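Local coordinates for protein putative peptidase (Parabacteroides merdae, PDB 4L8K) that probably hydrolyses peptide bonds as a serine peptidase of family S41, a member of the ClpP/crotonase clan, at residues R17-D20 with F25-F28; M48-L53 with S73-S78; E85-N90 with T217-Y222; D117-Y122 with L309-G314; S170-E175 with L235-V240. All blocks are in the same frame, centred on the assembly; numbering follows the deposited sequence.

Contact 1 (R17-D20 with F25-F28)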
# COMPACT_ATOMS: atom_id res chain seq x y z
N ARG A 17 2.83 -23.52 -13.76
CA ARG A 17 1.77 -24.22 -13.04
C ARG A 17 1.44 -23.51 -11.71
O ARG A 17 0.26 -23.35 -11.39
CB ARG A 17 2.16 -25.68 -12.78
CG ARG A 17 1.13 -26.69 -13.29
CD ARG A 17 1.51 -28.12 -12.95
NE ARG A 17 0.67 -28.67 -11.89
CZ ARG A 17 0.95 -28.60 -10.59
NH1 ARG A 17 2.05 -27.98 -10.18
NH2 ARG A 17 0.12 -29.12 -9.69
N ILE A 18 2.48 -23.06 -10.96
CA ILE A 18 2.28 -22.34 -9.69
C ILE A 18 1.46 -21.06 -9.95
O ILE A 18 0.51 -20.78 -9.22
CB ILE A 18 3.63 -22.05 -8.95
CG1 ILE A 18 4.22 -23.36 -8.38
CG2 ILE A 18 3.43 -21.02 -7.82
CD1 ILE A 18 5.69 -23.31 -8.01
N MSE A 19 1.82 -20.31 -11.03
CA MSE A 19 1.12 -19.10 -11.43
C MSE A 19 -0.28 -19.42 -11.90
O MSE A 19 -1.24 -18.80 -11.43
CB MSE A 19 1.90 -18.39 -12.53
CG MSE A 19 3.10 -17.60 -12.01
SE MSE A 19 2.54 -15.96 -11.18
CE MSE A 19 1.96 -14.94 -12.71
N ASP A 20 -0.42 -20.42 -12.79
CA ASP A 20 -1.70 -20.85 -13.37
C ASP A 20 -2.74 -21.19 -12.30
O ASP A 20 -3.90 -20.81 -12.44
CB ASP A 20 -1.48 -22.07 -14.27
CG ASP A 20 -2.68 -22.45 -15.10
OD1 ASP A 20 -3.15 -21.59 -15.89
OD2 ASP A 20 -3.13 -23.60 -15.00
N PHE A 25 -5.05 -12.59 -10.33
CA PHE A 25 -5.52 -11.46 -11.11
C PHE A 25 -5.43 -11.59 -12.62
O PHE A 25 -5.43 -10.56 -13.30
CB PHE A 25 -4.77 -10.20 -10.63
CG PHE A 25 -4.91 -10.02 -9.13
CD1 PHE A 25 -6.12 -9.62 -8.56
CD2 PHE A 25 -3.86 -10.35 -8.27
CE1 PHE A 25 -6.26 -9.49 -7.17
CE2 PHE A 25 -4.01 -10.27 -6.88
CZ PHE A 25 -5.21 -9.82 -6.34
N PHE A 26 -5.51 -12.81 -13.16
CA PHE A 26 -5.47 -13.06 -14.61
C PHE A 26 -6.58 -12.33 -15.39
O PHE A 26 -6.32 -11.86 -16.50
CB PHE A 26 -5.53 -14.57 -14.92
CG PHE A 26 -4.23 -15.29 -14.70
CD1 PHE A 26 -3.07 -14.88 -15.34
CD2 PHE A 26 -4.17 -16.42 -13.89
CE1 PHE A 26 -1.87 -15.56 -15.14
CE2 PHE A 26 -2.97 -17.11 -13.71
CZ PHE A 26 -1.83 -16.69 -14.35
N ALA A 27 -7.79 -12.18 -14.80
CA ALA A 27 -8.94 -11.49 -15.40
C ALA A 27 -8.68 -10.00 -15.68
O ALA A 27 -9.37 -9.43 -16.52
CB ALA A 27 -10.16 -11.63 -14.50
N PHE A 28 -7.67 -9.39 -15.02
CA PHE A 28 -7.33 -7.98 -15.16
C PHE A 28 -6.07 -7.76 -15.99
O PHE A 28 -5.56 -6.65 -16.01
CB PHE A 28 -7.15 -7.35 -13.76
CG PHE A 28 -8.33 -7.62 -12.84
CD1 PHE A 28 -8.37 -8.77 -12.06
CD2 PHE A 28 -9.41 -6.76 -12.80
CE1 PHE A 28 -9.47 -9.06 -11.26
CE2 PHE A 28 -10.52 -7.05 -11.99
CZ PHE A 28 -10.54 -8.19 -11.23
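The aromatic ring of Phe26 points its far edge at the carbonyl of Met19, in the last turn of helix 8-22, and passes the backbone of Asp20. Helix and following loop both fall in the region related to the Tricorn protease C1 domain. The close part of the contact is a single spot: CE2 of Phe26 lies 3.3 Å from Met19 O, with the oxygen near the ring plane, so the slightly positive C-H rim meets a partly negative carbonyl. CZ of Phe26 is next, 3.7 Å from the same Met19 O. The ring arrives here because CG of Phe26 lies beside its backbone N and anti to its carbonyl carbon (chi1 -77°), which projects it from the short 3-10 turn at 26-27 back toward the helix. Beside this spot the fit is looser. CE2 of Phe26 passes Asp20 CA at 4.0 Å, and the curled selenomethionine side chain of Met19 brings CE within 4.5 Å of Phe26 CZ. Asp20, partly exposed, has its CB turned away from the loop and gives its carboxylate OD1 to His190 in a hydrogen bond. The Phe26 ring itself is buried, meeting the rings of His190 and Trp33 and pairing edge-to-face with Tyr23. Replacing it with an alanine here would probably open a gap beneath these aromatic groups and leave the Met19 carbonyl facing no ring edge. Phenylalanine suits the place because one flat group can offer carbon to its aromatic neighbours and a polarised rim to a helix oxygen. The chemistry therefore implies that weak electrostatics and dispersion tie the loop to the helix end.

Contact 2 (M48-L53 with S73-S78)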
# COMPACT_ATOMS: atom_id res chain seq x y z
N MSE A 48 20.25 -24.38 -21.20
CA MSE A 48 20.40 -23.09 -20.53
C MSE A 48 21.10 -23.24 -19.21
O MSE A 48 20.85 -24.23 -18.52
CB MSE A 48 19.04 -22.45 -20.26
CG MSE A 48 18.37 -21.90 -21.48
SE MSE A 48 16.64 -21.22 -20.96
CE MSE A 48 16.60 -19.80 -22.23
N ASN A 49 21.92 -22.24 -18.84
CA ASN A 49 22.54 -22.21 -17.51
C ASN A 49 21.52 -21.53 -16.56
O ASN A 49 20.48 -21.05 -17.03
CB ASN A 49 23.91 -21.52 -17.55
CG ASN A 49 23.89 -20.03 -17.86
OD1 ASN A 49 22.99 -19.29 -17.49
ND2 ASN A 49 24.95 -19.55 -18.48
N GLN A 50 21.80 -21.50 -15.24
CA GLN A 50 20.85 -20.95 -14.24
C GLN A 50 20.54 -19.45 -14.44
O GLN A 50 19.45 -19.01 -14.06
CB GLN A 50 21.37 -21.18 -12.81
CG GLN A 50 22.64 -20.39 -12.47
CD GLN A 50 23.28 -20.90 -11.21
OE1 GLN A 50 22.63 -21.10 -10.19
NE2 GLN A 50 24.57 -21.15 -11.27
N TYR A 51 21.47 -18.68 -15.03
CA TYR A 51 21.29 -17.24 -15.25
C TYR A 51 20.37 -16.97 -16.42
O TYR A 51 19.53 -16.07 -16.35
CB TYR A 51 22.67 -16.58 -15.47
CG TYR A 51 23.63 -16.84 -14.33
CD1 TYR A 51 23.45 -16.21 -13.09
CD2 TYR A 51 24.69 -17.72 -14.47
CE1 TYR A 51 24.33 -16.45 -12.03
CE2 TYR A 51 25.58 -17.95 -13.42
CZ TYR A 51 25.39 -17.32 -12.20
OH TYR A 51 26.28 -17.55 -11.17
N GLU A 52 20.52 -17.74 -17.51
CA GLU A 52 19.67 -17.65 -18.71
C GLU A 52 18.23 -18.05 -18.35
O GLU A 52 17.28 -17.39 -18.78
CB GLU A 52 20.24 -18.54 -19.82
CG GLU A 52 21.59 -18.05 -20.32
CD GLU A 52 22.46 -19.07 -21.04
OE1 GLU A 52 22.12 -20.28 -21.03
OE2 GLU A 52 23.50 -18.66 -21.60
N LEU A 53 18.08 -19.13 -17.55
CA LEU A 53 16.78 -19.61 -17.09
C LEU A 53 16.12 -18.53 -16.22
O LEU A 53 14.93 -18.24 -16.41
CB LEU A 53 16.94 -20.95 -16.29
CG LEU A 53 15.63 -21.50 -15.66
CD1 LEU A 53 14.65 -21.96 -16.73
CD2 LEU A 53 15.91 -22.61 -14.67
N SER A 73 16.01 -15.88 -6.48
CA SER A 73 17.10 -16.84 -6.44
C SER A 73 18.12 -16.31 -5.44
O SER A 73 17.87 -15.27 -4.81
CB SER A 73 17.72 -17.04 -7.83
OG SER A 73 18.47 -15.92 -8.24
N SER A 74 19.25 -16.99 -5.30
CA SER A 74 20.29 -16.57 -4.38
C SER A 74 21.19 -15.49 -5.02
O SER A 74 21.96 -14.86 -4.31
CB SER A 74 21.09 -17.78 -3.94
OG SER A 74 20.35 -18.48 -2.95
N PHE A 75 21.05 -15.24 -6.33
CA PHE A 75 21.87 -14.25 -7.06
C PHE A 75 21.07 -13.02 -7.51
O PHE A 75 21.68 -11.98 -7.74
CB PHE A 75 22.56 -14.88 -8.29
CG PHE A 75 21.68 -15.72 -9.20
CD1 PHE A 75 21.03 -15.13 -10.29
CD2 PHE A 75 21.55 -17.10 -9.00
CE1 PHE A 75 20.24 -15.90 -11.15
CE2 PHE A 75 20.73 -17.86 -9.86
CZ PHE A 75 20.09 -17.26 -10.92
N ASP A 76 19.73 -13.13 -7.67
CA ASP A 76 18.91 -12.00 -8.09
C ASP A 76 17.45 -12.18 -7.75
O ASP A 76 17.01 -13.24 -7.34
CB ASP A 76 19.03 -11.73 -9.63
CG ASP A 76 18.72 -10.29 -10.07
OD1 ASP A 76 18.46 -9.43 -9.19
OD2 ASP A 76 18.73 -10.02 -11.28
N MSE A 77 16.71 -11.09 -7.90
CA MSE A 77 15.27 -11.03 -7.74
C MSE A 77 14.70 -10.33 -8.97
O MSE A 77 15.13 -9.22 -9.32
CB MSE A 77 14.88 -10.29 -6.46
CG MSE A 77 13.38 -10.34 -6.21
SE MSE A 77 12.86 -9.33 -4.67
CE MSE A 77 12.98 -7.70 -5.36
N SER A 78 13.79 -11.01 -9.67
CA SER A 78 13.14 -10.42 -10.84
C SER A 78 12.04 -9.49 -10.36
O SER A 78 11.49 -9.69 -9.27
CB SER A 78 12.59 -11.49 -11.79
OG SER A 78 11.29 -11.92 -11.43
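Tyr51 and Phe75 form an edge-to-face pair, the edge of Tyr51 aimed at the face of Phe75, with ring centroids 4.9 Å apart and planes at 60°. The pair joins the first turn of helix 50-61, which begins with an Asn49–Glu52 capping box, to the loop after strand 70-72, which opens with an ST turn and ST motif at Ser73. In the capping box, Asn49 OD1 accepts from Glu52 N at 2.9 Å. Along the loop, Ser73 comes first: its OG accepts from Phe75 N at 3.3 Å and from Asp76 N at 3.1 Å, a serine's short hydroxyl being well sized to curl the chain this way. Phe75 follows with its CG between backbone N and carbonyl carbon (chi1 48°), a torsion that folds the ring back over Ser73, whose OG sits 3.1 Å above the ring plane. The opposite face takes Tyr51, with CE1 of Tyr51 3.9 Å above the centre of the Phe75 ring. At the ring's outer end, Phe75 CE2 meets Gln50 OE1 at 3.8 Å, the amide standing nearly upright to the ring (79°), and Phe75 CZ lies 3.7 Å from Gln50 O. Phe54, farther along the same helix, also pairs edge-to-face with Phe75. A residue that is flat on both sides can be held between hydroxyl and tyrosine even at the surface, where several of these side chains also touch a crystal neighbour. Beyond it, Asp76 makes a salt bridge through OD1 to Arg79. Last in line, Ser78 OG is hydrogen-bonded to the backbone N of Leu71.

Contact 3 (E85-N90 with T217-Y222)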
# COMPACT_ATOMS: atom_id res chain seq x y z
N GLU A 85 7.69 2.91 -10.57
CA GLU A 85 8.55 3.89 -11.22
C GLU A 85 7.85 4.68 -12.30
O GLU A 85 8.36 5.74 -12.67
CB GLU A 85 9.80 3.21 -11.80
CG GLU A 85 10.69 2.53 -10.77
CD GLU A 85 11.76 1.56 -11.27
OE1 GLU A 85 11.82 1.28 -12.50
OE2 GLU A 85 12.52 1.05 -10.42
N ASP A 86 6.70 4.21 -12.83
CA ASP A 86 5.96 4.97 -13.85
C ASP A 86 5.21 6.15 -13.22
O ASP A 86 4.68 6.99 -13.94
CB ASP A 86 4.97 4.08 -14.61
CG ASP A 86 5.61 3.16 -15.66
OD1 ASP A 86 6.85 3.26 -15.87
OD2 ASP A 86 4.90 2.32 -16.23
N TYR A 87 5.19 6.22 -11.89
CA TYR A 87 4.55 7.29 -11.10
C TYR A 87 5.64 8.17 -10.49
O TYR A 87 6.71 7.64 -10.17
CB TYR A 87 3.68 6.67 -10.00
CG TYR A 87 2.48 5.92 -10.53
CD1 TYR A 87 2.63 4.68 -11.15
CD2 TYR A 87 1.19 6.42 -10.38
CE1 TYR A 87 1.54 4.00 -11.68
CE2 TYR A 87 0.08 5.72 -10.86
CZ TYR A 87 0.27 4.51 -11.51
OH TYR A 87 -0.79 3.82 -12.01
N PRO A 88 5.38 9.49 -10.26
CA PRO A 88 6.42 10.33 -9.62
C PRO A 88 6.66 9.89 -8.18
O PRO A 88 5.80 9.23 -7.58
CB PRO A 88 5.85 11.74 -9.71
CG PRO A 88 4.70 11.65 -10.72
CD PRO A 88 4.16 10.27 -10.54
N ALA A 89 7.86 10.21 -7.63
CA ALA A 89 8.21 9.87 -6.25
C ALA A 89 7.15 10.46 -5.29
O ALA A 89 6.59 9.72 -4.46
CB ALA A 89 9.61 10.38 -5.91
N ASN A 90 6.82 11.75 -5.45
CA ASN A 90 5.80 12.51 -4.65
C ASN A 90 6.09 12.49 -3.17
O ASN A 90 5.18 12.67 -2.34
CB ASN A 90 4.36 12.01 -4.94
CG ASN A 90 3.81 12.58 -6.23
OD1 ASN A 90 4.06 13.72 -6.58
ND2 ASN A 90 3.09 11.79 -6.99
N THR A 217 -0.87 9.91 0.52
CA THR A 217 -0.45 8.68 -0.14
C THR A 217 0.37 8.94 -1.41
O THR A 217 0.26 10.01 -2.02
CB THR A 217 -1.68 7.78 -0.50
OG1 THR A 217 -2.50 8.45 -1.45
CG2 THR A 217 -2.52 7.39 0.69
N ASN A 218 1.17 7.96 -1.80
CA ASN A 218 1.92 7.98 -3.05
C ASN A 218 2.02 6.53 -3.55
O ASN A 218 1.55 5.64 -2.86
CB ASN A 218 3.29 8.69 -2.95
CG ASN A 218 4.34 8.04 -2.09
OD1 ASN A 218 4.12 7.01 -1.46
ND2 ASN A 218 5.49 8.66 -2.04
N ARG A 219 2.58 6.31 -4.74
CA ARG A 219 2.74 4.97 -5.32
C ARG A 219 3.57 4.06 -4.41
O ARG A 219 3.44 2.84 -4.47
CB ARG A 219 3.39 5.06 -6.72
CG ARG A 219 3.20 3.81 -7.58
CD ARG A 219 1.75 3.42 -7.79
NE ARG A 219 1.74 2.30 -8.71
CZ ARG A 219 0.68 1.62 -9.11
NH1 ARG A 219 -0.50 1.81 -8.53
NH2 ARG A 219 0.80 0.68 -10.03
N HIS A 220 4.39 4.64 -3.54
CA HIS A 220 5.18 3.87 -2.63
C HIS A 220 4.45 3.60 -1.30
O HIS A 220 5.07 3.10 -0.38
CB HIS A 220 6.55 4.51 -2.44
CG HIS A 220 7.43 4.26 -3.61
ND1 HIS A 220 7.66 5.23 -4.55
CD2 HIS A 220 8.09 3.14 -3.99
CE1 HIS A 220 8.47 4.70 -5.46
NE2 HIS A 220 8.73 3.43 -5.18
N SER A 221 3.10 3.83 -1.25
CA SER A 221 2.19 3.44 -0.16
C SER A 221 1.54 2.13 -0.62
O SER A 221 0.78 2.14 -1.59
CB SER A 221 1.13 4.52 0.12
OG SER A 221 1.67 5.77 0.49
N TYR A 222 1.92 0.99 -0.05
CA TYR A 222 1.38 -0.26 -0.55
C TYR A 222 1.37 -1.35 0.51
O TYR A 222 1.86 -1.13 1.62
CB TYR A 222 2.15 -0.75 -1.81
CG TYR A 222 3.64 -0.87 -1.62
CD1 TYR A 222 4.20 -2.03 -1.07
CD2 TYR A 222 4.50 0.16 -1.99
CE1 TYR A 222 5.58 -2.16 -0.91
CE2 TYR A 222 5.89 0.03 -1.85
CZ TYR A 222 6.42 -1.14 -1.33
OH TYR A 222 7.77 -1.30 -1.15
O HOH W 1 3.37 8.71 -6.46
O HOH W 2 5.83 7.04 -4.99
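Arg219 lies along one face of Tyr87 as a cation-pi stack, projecting from a type I beta turn, Asn218 to Ser221, that leaves parallel strand 213-217 of the central sheet. Its side chain follows the tyrosine from root to tip. CB of Arg219 touches Tyr87 CB at 3.7 Å. CG, anti to the backbone N (chi1 -162°), starts the chain along the ring, coming equally close to Tyr87 CG. After a bend at the next bond, Arg219 CD stands 3.7 Å from the centroid of the Tyr87 ring, a CH-pi contact almost on the ring normal. NE is still over the face, 3.4 Å from Tyr87 CE1. CZ is off-centre, 4.1 Å from the Tyr87 centroid, and the guanidinium is only 23° from parallel with the ring. NH1 and NH2 end near the hydroxyl, each 4.0 Å from Tyr87 OH. Hydrogen bonds from NE to Trp83 O and from NH1 to Thr245 O help fix the flat group, so arginine both stacks and donates to two backbone carbonyls. Asn218 serves differently: its OD1 accepts from Asp156 N, while its ND2 reaches Ala89 O at 2.9 Å in a weak, bent bond. Water also bridges the two loops. One molecule bonds to Pro88 O and accepts from Asn90 ND2, and it also accepts from Arg219 N at 3.1 Å.

Contact 4 (D117-Y122 with L309-G314)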
# COMPACT_ATOMS: atom_id res chain seq x y z
N ASP A 117 1.05 27.55 12.91
CA ASP A 117 0.77 28.24 14.18
C ASP A 117 -0.03 27.33 15.14
O ASP A 117 -1.01 27.75 15.77
CB ASP A 117 0.08 29.61 13.95
CG ASP A 117 0.11 30.60 15.12
OD1 ASP A 117 1.02 30.49 15.98
OD2 ASP A 117 -0.75 31.50 15.16
N ASP A 118 0.42 26.06 15.23
CA ASP A 118 -0.10 25.00 16.10
C ASP A 118 -1.57 24.61 15.82
O ASP A 118 -2.19 23.97 16.67
CB ASP A 118 0.08 25.41 17.58
CG ASP A 118 1.53 25.65 17.97
OD1 ASP A 118 2.34 24.71 17.81
OD2 ASP A 118 1.85 26.77 18.40
N GLN A 119 -2.10 24.93 14.62
CA GLN A 119 -3.49 24.61 14.24
C GLN A 119 -3.60 23.23 13.63
O GLN A 119 -4.72 22.69 13.61
CB GLN A 119 -4.05 25.62 13.22
CG GLN A 119 -4.20 27.06 13.76
CD GLN A 119 -4.58 28.05 12.66
OE1 GLN A 119 -5.73 28.49 12.54
NE2 GLN A 119 -3.62 28.39 11.81
N ILE A 120 -2.48 22.70 13.09
CA ILE A 120 -2.50 21.41 12.38
C ILE A 120 -1.49 20.43 12.96
O ILE A 120 -0.31 20.76 13.12
CB ILE A 120 -2.23 21.70 10.86
CG1 ILE A 120 -3.50 22.35 10.23
CG2 ILE A 120 -1.81 20.40 10.08
CD1 ILE A 120 -3.31 22.92 8.92
N GLY A 121 -1.97 19.23 13.27
CA GLY A 121 -1.14 18.13 13.73
C GLY A 121 -0.60 17.36 12.53
O GLY A 121 -1.36 16.98 11.64
N TYR A 122 0.71 17.16 12.45
CA TYR A 122 1.30 16.40 11.33
C TYR A 122 1.96 15.12 11.88
O TYR A 122 2.73 15.18 12.83
CB TYR A 122 2.28 17.26 10.50
CG TYR A 122 3.07 16.47 9.46
CD1 TYR A 122 2.52 16.16 8.22
CD2 TYR A 122 4.34 15.98 9.75
CE1 TYR A 122 3.22 15.40 7.29
CE2 TYR A 122 5.04 15.18 8.83
CZ TYR A 122 4.48 14.91 7.60
OH TYR A 122 5.19 14.15 6.70
N LEU A 309 -6.35 22.98 2.83
CA LEU A 309 -7.66 22.36 2.97
C LEU A 309 -8.16 22.34 4.42
O LEU A 309 -9.29 22.72 4.66
CB LEU A 309 -7.64 20.94 2.39
CG LEU A 309 -8.99 20.25 2.25
CD1 LEU A 309 -10.01 21.12 1.45
CD2 LEU A 309 -8.80 18.91 1.59
N LEU A 310 -7.32 21.92 5.37
CA LEU A 310 -7.66 21.87 6.79
C LEU A 310 -7.90 23.27 7.41
O LEU A 310 -8.66 23.38 8.37
CB LEU A 310 -6.58 21.15 7.59
CG LEU A 310 -6.44 19.64 7.40
CD1 LEU A 310 -5.21 19.11 8.11
CD2 LEU A 310 -7.69 18.89 7.88
N LEU A 311 -7.21 24.30 6.90
CA LEU A 311 -7.34 25.68 7.38
C LEU A 311 -8.51 26.40 6.72
O LEU A 311 -8.93 27.44 7.22
CB LEU A 311 -6.05 26.49 7.16
CG LEU A 311 -4.86 26.11 8.04
CD1 LEU A 311 -3.68 27.02 7.73
CD2 LEU A 311 -5.20 26.11 9.56
N ALA A 312 -9.04 25.85 5.60
CA ALA A 312 -10.16 26.44 4.88
C ALA A 312 -11.35 26.50 5.83
O ALA A 312 -11.81 25.47 6.34
CB ALA A 312 -10.47 25.65 3.62
N LYS A 313 -11.68 27.74 6.24
CA LYS A 313 -12.70 28.01 7.26
C LYS A 313 -14.14 27.83 6.76
O LYS A 313 -14.50 28.32 5.67
CB LYS A 313 -12.51 29.41 7.89
CG LYS A 313 -12.45 30.60 6.92
CD LYS A 313 -11.82 31.83 7.57
CE LYS A 313 -10.30 31.82 7.53
NZ LYS A 313 -9.73 32.97 8.26
N GLY A 314 -14.92 27.13 7.57
CA GLY A 314 -16.34 26.86 7.36
C GLY A 314 -17.17 27.71 8.30
O GLY A 314 -16.87 28.89 8.49
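Ile120 packs against Leu310 and Leu311, joining the start of strand 120-125 to the C-terminal end of helix 301-311. The strand begins at a classic beta bulge, where Gln119 and Ile120 both face Leu115, and belongs to the mixed central sheet, consistent with the ClpP/crotonase clan. Most of the contact is apolar. Ile120 CG1 lies beside the backbone N and anti to the carbonyl carbon (chi1 -73°), which with an extended chi2 carries CD1 out to the leucines, 3.7 Å from Leu311 CG and 3.9 Å from Leu310 CB. Its other branch, CG2, passes Leu310 CD1 at 4.1 Å. Branching at CB suits a strand and gives isoleucine two arms for two leucines. Ile151 of the next strand and Ile307, a turn earlier on the helix, also touch Ile120. With a serine in its place, Leu310 and Leu311 would probably lose an apolar partner and a gap would open between sheet and helix.

The second kind of contact is an amide laid across a methyl. Gln119 and Leu311 meet at about a right angle, on the partly exposed side where a mixed side chain fits: its carbons can pack while NE2 is hydrogen-bonded to Ala116 O. That same Gln119 NE2 sits 3.6 Å from Leu311 CD2.

Contact 5 (S170-E175 with L235-V240)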
# COMPACT_ATOMS: atom_id res chain seq x y z
N SER A 170 -8.56 2.09 13.99
CA SER A 170 -9.63 1.98 14.98
C SER A 170 -9.80 3.28 15.84
O SER A 170 -10.87 3.47 16.43
CB SER A 170 -9.43 0.75 15.87
OG SER A 170 -8.30 0.90 16.70
N ARG A 171 -8.80 4.19 15.82
CA ARG A 171 -8.82 5.48 16.51
C ARG A 171 -9.63 6.53 15.77
O ARG A 171 -9.88 7.60 16.31
CB ARG A 171 -7.39 6.01 16.73
CG ARG A 171 -6.50 5.11 17.59
CD ARG A 171 -7.09 4.91 18.98
NE ARG A 171 -6.14 4.27 19.89
CZ ARG A 171 -5.43 4.90 20.81
NH1 ARG A 171 -5.59 6.20 20.99
NH2 ARG A 171 -4.59 4.24 21.58
N PHE A 172 -10.08 6.25 14.54
CA PHE A 172 -10.80 7.22 13.73
C PHE A 172 -12.27 6.80 13.49
O PHE A 172 -13.01 7.50 12.80
CB PHE A 172 -10.05 7.43 12.41
CG PHE A 172 -8.65 7.95 12.60
CD1 PHE A 172 -8.40 9.32 12.66
CD2 PHE A 172 -7.58 7.08 12.75
CE1 PHE A 172 -7.11 9.81 12.89
CE2 PHE A 172 -6.28 7.57 12.96
CZ PHE A 172 -6.06 8.93 13.01
N LEU A 173 -12.69 5.71 14.12
CA LEU A 173 -14.04 5.15 14.00
C LEU A 173 -14.97 5.69 15.05
O LEU A 173 -14.57 5.93 16.19
CB LEU A 173 -13.96 3.62 14.11
CG LEU A 173 -13.90 2.82 12.81
CD1 LEU A 173 -12.66 3.14 12.00
CD2 LEU A 173 -13.91 1.36 13.10
N GLU A 174 -16.25 5.88 14.67
CA GLU A 174 -17.34 6.32 15.54
C GLU A 174 -18.12 5.10 16.00
O GLU A 174 -18.67 5.06 17.11
CB GLU A 174 -18.26 7.29 14.77
N GLU A 175 -18.17 4.08 15.14
CA GLU A 175 -18.91 2.84 15.36
C GLU A 175 -18.28 1.72 14.56
O GLU A 175 -17.48 1.99 13.66
CB GLU A 175 -20.39 3.04 14.92
CG GLU A 175 -20.54 3.38 13.44
CD GLU A 175 -21.93 3.62 12.88
OE1 GLU A 175 -22.91 3.60 13.65
OE2 GLU A 175 -22.02 3.83 11.65
N LEU A 235 -14.21 6.74 6.10
CA LEU A 235 -14.58 7.57 7.23
C LEU A 235 -14.93 9.00 6.81
O LEU A 235 -14.26 9.60 5.96
CB LEU A 235 -13.46 7.52 8.27
CG LEU A 235 -13.04 6.08 8.69
CD1 LEU A 235 -11.87 6.10 9.66
CD2 LEU A 235 -14.22 5.28 9.28
N PRO A 236 -16.05 9.53 7.39
CA PRO A 236 -16.55 10.86 6.97
C PRO A 236 -15.58 12.03 7.20
O PRO A 236 -15.63 13.00 6.43
CB PRO A 236 -17.83 11.04 7.82
CG PRO A 236 -17.70 10.08 8.97
CD PRO A 236 -16.94 8.90 8.38
N GLN A 237 -14.71 11.97 8.24
CA GLN A 237 -13.79 13.07 8.51
C GLN A 237 -12.49 12.95 7.70
O GLN A 237 -11.67 13.87 7.77
CB GLN A 237 -13.46 13.18 10.02
CG GLN A 237 -12.46 12.14 10.55
CD GLN A 237 -13.05 10.83 10.97
OE1 GLN A 237 -14.03 10.31 10.38
NE2 GLN A 237 -12.46 10.24 11.99
N VAL A 238 -12.33 11.87 6.93
CA VAL A 238 -11.07 11.63 6.22
C VAL A 238 -11.11 12.02 4.73
O VAL A 238 -12.04 11.64 4.00
CB VAL A 238 -10.60 10.14 6.37
CG1 VAL A 238 -9.35 9.84 5.54
CG2 VAL A 238 -10.38 9.75 7.83
N THR A 239 -10.06 12.72 4.29
CA THR A 239 -9.77 13.01 2.89
C THR A 239 -8.41 12.37 2.59
O THR A 239 -7.47 12.55 3.37
CB THR A 239 -9.78 14.51 2.57
OG1 THR A 239 -11.01 15.07 3.00
CG2 THR A 239 -9.57 14.79 1.08
N VAL A 240 -8.31 11.61 1.51
CA VAL A 240 -7.07 11.02 1.05
C VAL A 240 -6.52 11.93 -0.05
O VAL A 240 -7.24 12.30 -0.98
CB VAL A 240 -7.20 9.53 0.59
CG1 VAL A 240 -5.84 8.98 0.12
CG2 VAL A 240 -7.77 8.66 1.71
O HOH W 3 -15.42 8.36 11.99
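Leu235 and Leu173 mark the closest backbone approach, their CA atoms 7.2 Å apart. Leu235 begins a type I beta turn that ends at Val238, closed by a backbone bond from Val238 N to Leu235 O. The turn leads into strand 238-242, the second strand of a beta-alpha-beta crossover that runs from strand 213-217 through helix 224-232. The facing segment, 170-175, is the irregular chain after helix 162-169.

Leucines and a phenylalanine make the greasy part. Leu235 CD1 rests on Phe172 CB at 3.6 Å, and Leu235 CD2 meets Leu173 CD1 at 3.8 Å, these two leucines crossing at about a right angle. The ring of Phe172 runs on, away from the turn, where it touches Val213 of the sheet and Met232 of helix 224-232.

Gln237 supplies the polar part. Its chain is bent at the second torsion (chi2 -86°), which swings the amide back toward Phe172. There NE2 of Gln237 donates to Phe172 O at 2.9 Å, a nearly straight bond (166°) that uses a lone pair in the carbonyl plane, and NE2 also bonds to Trp209 O. Glutamine suits this place because its donor and acceptor work together: a water gives one proton to Gln237 OE1 at 2.9 Å and the other to Phe172 O at 2.7 Å.

How the contacts relate
Contacts 1 and 2 come first along the chain, at the N-terminal end of the molecule, their centres about 22 Å apart without touching. Contacts 4 and 5 both reach the central mixed sheet, and contact 3 sits in loops beside it, one of them leaving strand 213-217. Contact 3 lies nearest the middle, its centre about 25 Å from those of contacts 1 and 4, and its segments alternate along the chain with those of contacts 4 and 5. Contact 5 is nested within the loop closed by contact 4; their centres are about 17 Å apart, and Leu309 touches Thr239. Thr217 and Val240 join contacts 3 and 5 on adjacent strands. Contact 3 thus ties the chain before the first strand of that sheet to the loop leaving strand 213-217.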